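Complement factor MASP-3 (Homo sapiens, PDB 3DEM) is a modular, calcium-binding serine protease component of the innate-immune complement system, which interacts with mannan-binding lectin and ficolins through its CUB1-EGF-CUB2 region. Local coordinates at residues 213-217 against 240-246; 185-191 against 262-268. All blocks are in the same frame, centred on the assembly; numbering follows the deposited sequence.

Contact 1: 213-217 against 240-246. With CA (calcium ion), chain F.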
loop_
_atom_site.group_PDB
_atom_site.type_symbol
_atom_site.label_atom_id
_atom_site.label_comp_id
_atom_site.label_asym_id
_atom_site.label_seq_id
_atom_site.Cartn_x
_atom_site.Cartn_y
_atom_site.Cartn_z
ATOM N N PHE A 213 -45.548 -3.349 5.932
ATOM C CA PHE A 213 -45.153 -3.771 7.268
ATOM C C PHE A 213 -44.106 -4.880 7.141
ATOM O O PHE A 213 -44.393 -5.966 6.636
ATOM C CB PHE A 213 -46.363 -4.254 8.067
ATOM C CG PHE A 213 -46.067 -4.505 9.519
ATOM C CD1 PHE A 213 -46.223 -3.488 10.453
ATOM C CD2 PHE A 213 -45.639 -5.750 9.953
ATOM C CE1 PHE A 213 -45.959 -3.705 11.794
ATOM C CE2 PHE A 213 -45.368 -5.981 11.300
ATOM C CZ PHE A 213 -45.533 -4.957 12.221
ATOM N N ASP A 214 -42.890 -4.596 7.590
ATOM C CA ASP A 214 -41.762 -5.494 7.362
ATOM C C ASP A 214 -40.759 -5.352 8.498
ATOM O O ASP A 214 -39.873 -4.494 8.463
ATOM C CB ASP A 214 -41.117 -5.192 6.003
ATOM C CG ASP A 214 -39.897 -6.053 5.713
ATOM O OD1 ASP A 214 -39.672 -7.076 6.401
ATOM O OD2 ASP A 214 -39.159 -5.698 4.769
ATOM N N ILE A 215 -40.936 -6.190 9.516
ATOM C CA ILE A 215 -40.045 -6.242 10.667
ATOM C C ILE A 215 -39.461 -7.643 10.742
ATOM O O ILE A 215 -40.199 -8.628 10.708
ATOM C CB ILE A 215 -40.789 -5.903 11.977
ATOM C CG1 ILE A 215 -41.487 -4.543 11.852
ATOM C CG2 ILE A 215 -39.820 -5.892 13.162
ATOM C CD1 ILE A 215 -42.118 -4.043 13.140
ATOM N N GLU A 216 -38.136 -7.734 10.806
ATOM C CA GLU A 216 -37.459 -9.023 10.857
ATOM C C GLU A 216 -38.085 -9.926 11.917
ATOM O O GLU A 216 -38.330 -9.494 13.048
ATOM C CB GLU A 216 -35.974 -8.823 11.164
ATOM C CG GLU A 216 -35.106 -10.037 10.882
ATOM C CD GLU A 216 -33.683 -9.858 11.376
ATOM O OE1 GLU A 216 -33.377 -8.778 11.924
ATOM O OE2 GLU A 216 -32.872 -10.797 11.225
ATOM N N ASP A 217 -38.348 -11.177 11.555
ATOM C CA ASP A 217 -38.884 -12.135 12.511
ATOM C C ASP A 217 -38.201 -13.494 12.406
ATOM O O ASP A 217 -37.262 -13.672 11.632
ATOM C CB ASP A 217 -40.407 -12.269 12.369
ATOM C CG ASP A 217 -40.829 -12.958 11.075
ATOM O OD1 ASP A 217 -39.966 -13.253 10.219
ATOM O OD2 ASP A 217 -42.041 -13.215 10.913
ATOM N N PHE A 240 -44.488 -7.098 18.468
ATOM C CA PHE A 240 -44.983 -7.299 17.113
ATOM C C PHE A 240 -43.828 -7.292 16.129
ATOM O O PHE A 240 -42.934 -6.444 16.205
ATOM C CB PHE A 240 -45.985 -6.207 16.723
ATOM C CG PHE A 240 -47.182 -6.126 17.627
ATOM C CD1 PHE A 240 -47.408 -4.997 18.399
ATOM C CD2 PHE A 240 -48.078 -7.183 17.712
ATOM C CE1 PHE A 240 -48.513 -4.916 19.234
ATOM C CE2 PHE A 240 -49.179 -7.113 18.547
ATOM C CZ PHE A 240 -49.399 -5.977 19.308
ATOM N N CYS A 241 -43.852 -8.245 15.205
ATOM C CA CYS A 241 -42.860 -8.308 14.144
ATOM C C CYS A 241 -43.463 -9.057 12.959
ATOM O O CYS A 241 -44.640 -9.422 12.983
ATOM C CB CYS A 241 -41.585 -8.998 14.640
ATOM S SG CYS A 241 -41.865 -10.666 15.245
ATOM N N GLY A 242 -42.669 -9.267 11.915
ATOM C CA GLY A 242 -43.121 -10.047 10.764
ATOM C C GLY A 242 -43.600 -9.235 9.573
ATOM O O GLY A 242 -43.304 -8.047 9.450
ATOM N N GLU A 243 -44.348 -9.894 8.692
ATOM C CA GLU A 243 -44.797 -9.303 7.433
ATOM C C GLU A 243 -46.255 -8.870 7.486
ATOM O O GLU A 243 -46.772 -8.285 6.541
ATOM C CB GLU A 243 -44.610 -10.303 6.290
ATOM C CG GLU A 243 -43.154 -10.656 6.029
ATOM C CD GLU A 243 -42.991 -11.950 5.251
ATOM O OE1 GLU A 243 -43.635 -12.095 4.190
ATOM O OE2 GLU A 243 -42.214 -12.823 5.708
ATOM N N LYS A 244 -46.910 -9.166 8.600
ATOM C CA LYS A 244 -48.327 -8.890 8.764
ATOM C C LYS A 244 -48.512 -7.986 9.974
ATOM O O LYS A 244 -48.148 -8.349 11.093
ATOM C CB LYS A 244 -49.083 -10.200 8.971
ATOM C CG LYS A 244 -50.592 -10.057 9.087
ATOM C CD LYS A 244 -51.275 -10.371 7.769
ATOM C CE LYS A 244 -52.778 -10.553 7.955
ATOM N NZ LYS A 244 -53.402 -9.321 8.516
ATOM N N ALA A 245 -49.073 -6.807 9.744
ATOM C CA ALA A 245 -49.279 -5.838 10.814
ATOM C C ALA A 245 -50.359 -6.316 11.780
ATOM O O ALA A 245 -51.274 -7.028 11.382
ATOM C CB ALA A 245 -49.648 -4.481 10.235
ATOM N N PRO A 246 -50.243 -5.934 13.066
ATOM C CA PRO A 246 -51.322 -6.264 13.989
ATOM C C PRO A 246 -52.609 -5.575 13.559
ATOM O O PRO A 246 -52.570 -4.569 12.851
ATOM C CB PRO A 246 -50.838 -5.704 15.333
ATOM C CG PRO A 246 -49.707 -4.790 15.017
ATOM C CD PRO A 246 -49.131 -5.216 13.716
HETATM CA CA CA F . -32.892 -6.625 12.372
HETATM O O HOH W 1 -32.187 -4.346 12.577
HETATM O O HOH W 2 -33.705 -5.938 10.223
#
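A single antiparallel bridge holds 213-217 to 240-246: I215 and G242 form a hydrogen-bonded pair, each satisfying the other's main chain. I215 N donates almost linearly to G242 O (3.0 Å), and G242 N returns a more bent bond to I215 O (2.8 Å). Between these two segments the pairing stops there. Beside the bridge, F213 O faces E243 O at 3.3 Å, two acceptors that cannot bond, and receives instead a CA-H...O contact from E243 CA (3.5 Å). D214 turns away; its OD2 accepts from R269 N and its backbone bonds to G270, while E216 N is hydrogen-bonded to Y187 OH. At the backbone angles of G242 a CB would be jammed against the carbonyl O of C241 and would crowd D217 OD2.

Apolar packing flanks the bridge. A245 covers one face of the F213 ring in a CH-pi contact, A245 CA lying 3.6 Å from the centroid. I215 CG2 touches C241 CB (3.9 Å), and C241 is disulfide-bonded to C223. E216 OE1 binds calcium at 2.2 Å, so 213-217 carries an acidic ligand of the CUB-domain calcium site, completed by D226, D263, S265 O and two waters.

The contact joins the loop between strands 205-209 and 227-232 to that between 235-240 and 249-250. F213 meets F209 of strand 205-209 edge-to-face, and A245 and P246 also pack on that strand.

Contact 2: 185-191 against 262-268. With CA (calcium ion), chain F.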
loop_
_atom_site.group_PDB
_atom_site.type_symbol
_atom_site.label_atom_id
_atom_site.label_comp_id
_atom_site.label_asym_id
_atom_site.label_seq_id
_atom_site.Cartn_x
_atom_site.Cartn_y
_atom_site.Cartn_z
ATOM N N ASN A 185 -37.727 2.953 3.485
ATOM C CA ASN A 185 -36.374 2.451 3.288
ATOM C C ASN A 185 -35.974 1.609 4.499
ATOM O O ASN A 185 -36.598 1.713 5.556
ATOM C CB ASN A 185 -35.399 3.609 3.068
ATOM C CG ASN A 185 -35.767 4.449 1.865
ATOM O OD1 ASN A 185 -35.697 3.985 0.729
ATOM N ND2 ASN A 185 -36.169 5.690 2.109
ATOM N N PRO A 186 -34.957 0.747 4.347
ATOM C CA PRO A 186 -34.524 -0.069 5.481
ATOM C C PRO A 186 -34.331 0.755 6.760
ATOM O O PRO A 186 -33.628 1.757 6.748
ATOM C CB PRO A 186 -33.182 -0.640 5.006
ATOM C CG PRO A 186 -33.316 -0.704 3.517
ATOM C CD PRO A 186 -34.167 0.480 3.129
ATOM N N TYR A 187 -34.954 0.341 7.858
ATOM C CA TYR A 187 -34.765 1.044 9.128
ATOM C C TYR A 187 -33.369 0.818 9.712
ATOM O O TYR A 187 -32.768 -0.241 9.505
ATOM C CB TYR A 187 -35.852 0.680 10.143
ATOM C CG TYR A 187 -36.056 -0.796 10.400
ATOM C CD1 TYR A 187 -35.210 -1.507 11.250
ATOM C CD2 TYR A 187 -37.126 -1.470 9.834
ATOM C CE1 TYR A 187 -35.413 -2.859 11.502
ATOM C CE2 TYR A 187 -37.342 -2.819 10.083
ATOM C CZ TYR A 187 -36.483 -3.510 10.913
ATOM O OH TYR A 187 -36.705 -4.852 11.147
ATOM N N PRO A 188 -32.838 1.831 10.421
ATOM C CA PRO A 188 -31.508 1.763 11.027
ATOM C C PRO A 188 -31.366 0.603 12.011
ATOM O O PRO A 188 -32.270 0.331 12.794
ATOM C CB PRO A 188 -31.396 3.098 11.769
ATOM C CG PRO A 188 -32.338 4.000 11.067
ATOM C CD PRO A 188 -33.484 3.133 10.664
ATOM N N LYS A 189 -30.227 -0.071 11.957
ATOM C CA LYS A 189 -29.906 -1.138 12.880
ATOM C C LYS A 189 -29.593 -0.569 14.258
ATOM O O LYS A 189 -29.360 0.634 14.403
ATOM C CB LYS A 189 -28.694 -1.923 12.369
ATOM C CG LYS A 189 -28.902 -2.585 11.015
ATOM C CD LYS A 189 -27.626 -3.261 10.528
ATOM C CE LYS A 189 -27.807 -3.840 9.134
ATOM N NZ LYS A 189 -28.063 -2.787 8.094
ATOM N N SER A 190 -29.612 -1.441 15.262
ATOM C CA SER A 190 -29.117 -1.123 16.601
ATOM C C SER A 190 -29.742 0.118 17.218
ATOM O O SER A 190 -29.072 0.858 17.931
ATOM C CB SER A 190 -27.596 -0.976 16.574
ATOM O OG SER A 190 -26.999 -2.159 16.093
ATOM N N SER A 191 -31.025 0.329 16.961
ATOM C CA SER A 191 -31.695 1.537 17.407
ATOM C C SER A 191 -32.820 1.227 18.371
ATOM O O SER A 191 -33.298 0.092 18.449
ATOM C CB SER A 191 -32.231 2.329 16.211
ATOM O OG SER A 191 -31.168 2.783 15.395
ATOM N N SER A 262 -34.535 -2.342 17.138
ATOM C CA SER A 262 -33.886 -3.020 16.018
ATOM C C SER A 262 -32.499 -3.526 16.408
ATOM O O SER A 262 -31.747 -2.830 17.090
ATOM C CB SER A 262 -33.816 -2.117 14.777
ATOM O OG SER A 262 -32.916 -1.037 14.953
ATOM N N ASP A 263 -32.165 -4.741 15.976
ATOM C CA ASP A 263 -30.869 -5.327 16.303
ATOM C C ASP A 263 -29.785 -4.972 15.280
ATOM O O ASP A 263 -29.985 -4.106 14.431
ATOM C CB ASP A 263 -30.973 -6.844 16.507
ATOM C CG ASP A 263 -31.194 -7.606 15.206
ATOM O OD1 ASP A 263 -31.271 -6.976 14.133
ATOM O OD2 ASP A 263 -31.288 -8.848 15.259
ATOM N N ASN A 264 -28.645 -5.654 15.366
ATOM C CA ASN A 264 -27.465 -5.296 14.589
ATOM C C ASN A 264 -27.408 -5.876 13.169
ATOM O O ASN A 264 -26.353 -5.865 12.531
ATOM C CB ASN A 264 -26.192 -5.656 15.362
ATOM C CG ASN A 264 -25.964 -7.159 15.461
ATOM O OD1 ASN A 264 -26.736 -7.958 14.925
ATOM N ND2 ASN A 264 -24.893 -7.549 16.142
ATOM N N SER A 265 -28.544 -6.354 12.665
ATOM C CA SER A 265 -28.551 -7.091 11.404
ATOM C C SER A 265 -29.867 -6.956 10.628
ATOM O O SER A 265 -30.930 -6.815 11.224
ATOM C CB SER A 265 -28.230 -8.568 11.672
ATOM O OG SER A 265 -28.283 -9.323 10.481
ATOM N N GLY A 266 -29.786 -6.975 9.297
ATOM C CA GLY A 266 -30.982 -6.976 8.448
ATOM C C GLY A 266 -31.257 -5.691 7.681
ATOM O O GLY A 266 -30.692 -4.638 7.987
ATOM N N GLU A 267 -32.130 -5.773 6.677
ATOM C CA GLU A 267 -32.462 -4.610 5.843
ATOM C C GLU A 267 -33.970 -4.395 5.687
ATOM O O GLU A 267 -34.424 -3.801 4.709
ATOM C CB GLU A 267 -31.814 -4.729 4.457
ATOM C CG GLU A 267 -30.307 -4.978 4.473
ATOM C CD GLU A 267 -29.516 -3.803 5.035
ATOM O OE1 GLU A 267 -30.030 -2.660 5.017
ATOM O OE2 GLU A 267 -28.373 -4.026 5.491
ATOM N N ASN A 268 -34.745 -4.869 6.652
ATOM C CA ASN A 268 -36.204 -4.753 6.588
ATOM C C ASN A 268 -36.735 -3.310 6.488
ATOM O O ASN A 268 -36.124 -2.371 7.001
ATOM C CB ASN A 268 -36.839 -5.520 7.752
ATOM C CG ASN A 268 -36.336 -6.953 7.833
ATOM O OD1 ASN A 268 -36.977 -7.879 7.326
ATOM N ND2 ASN A 268 -35.166 -7.135 8.428
HETATM CA CA CA F . -32.892 -6.625 12.372
HETATM O O HOH W 3 -32.408 -3.464 9.988
HETATM O O HOH W 1 -32.187 -4.346 12.577
HETATM O O HOH W 2 -33.705 -5.938 10.223
#
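S262 begins the 262-268 segment with its densest bonding to 185-191. S262 N donates to S191 O (3.0 Å), S262 OG donates to P188 O (2.6 Å) and accepts from S191 N (3.1 Å), so one buried hydroxyl links two main-chain groups of the facing loop. D263 O accepts from S190 N (2.8 Å) and from calcium-bound water 1 (2.9 Å), while D263 OD1 binds the ion at 2.4 Å and closes an Asx turn by accepting from S265 N (3.2 Å). N264 CA rests against S190 OG (3.5 Å), itself hydrogen-bonded to T161. S265 O binds the calcium at 2.3 Å. Past it the K189 side chain, extended to CE and turned at its end, reaches G266 O through a weak bond from NZ (3.2 Å) and forms a salt bridge from NZ to E267 OE2 (2.9 Å); D135 is a second acidic partner. N268 O accepts from Y187 N (3.1 Å). Y187 OH is hydrogen-bonded to D226, a calcium ligand.

The two loops, leading into strands 192-198 and 272-277, thus close the calcium-binding site of the second CUB domain; the Y187 ring meets F260 of strand 255-261 edge-to-face.

Both contacts are partly buried loop pairs at the calcium-bearing end of the same CUB domain, and contact 1 is nested inside the chain loop closed by contact 2. They share one ion and waters 1 and 2: contact 1 supplies E216, contact 2 supplies D263 and S265. A probable hydrogen bond from E216 N to Y187 OH (3.2 Å) ties them directly. Their chemistry differs. Contact 1 relies on one backbone bridge and apolar packing around F213, whereas contact 2 is chiefly polar, built on main-chain and serine bonds with a salt bridge, K189 to E267, near the surface. Through T161 and D135, contact 2 also reaches the EGF-like module, while contact 1 lies farther from the chain's centre.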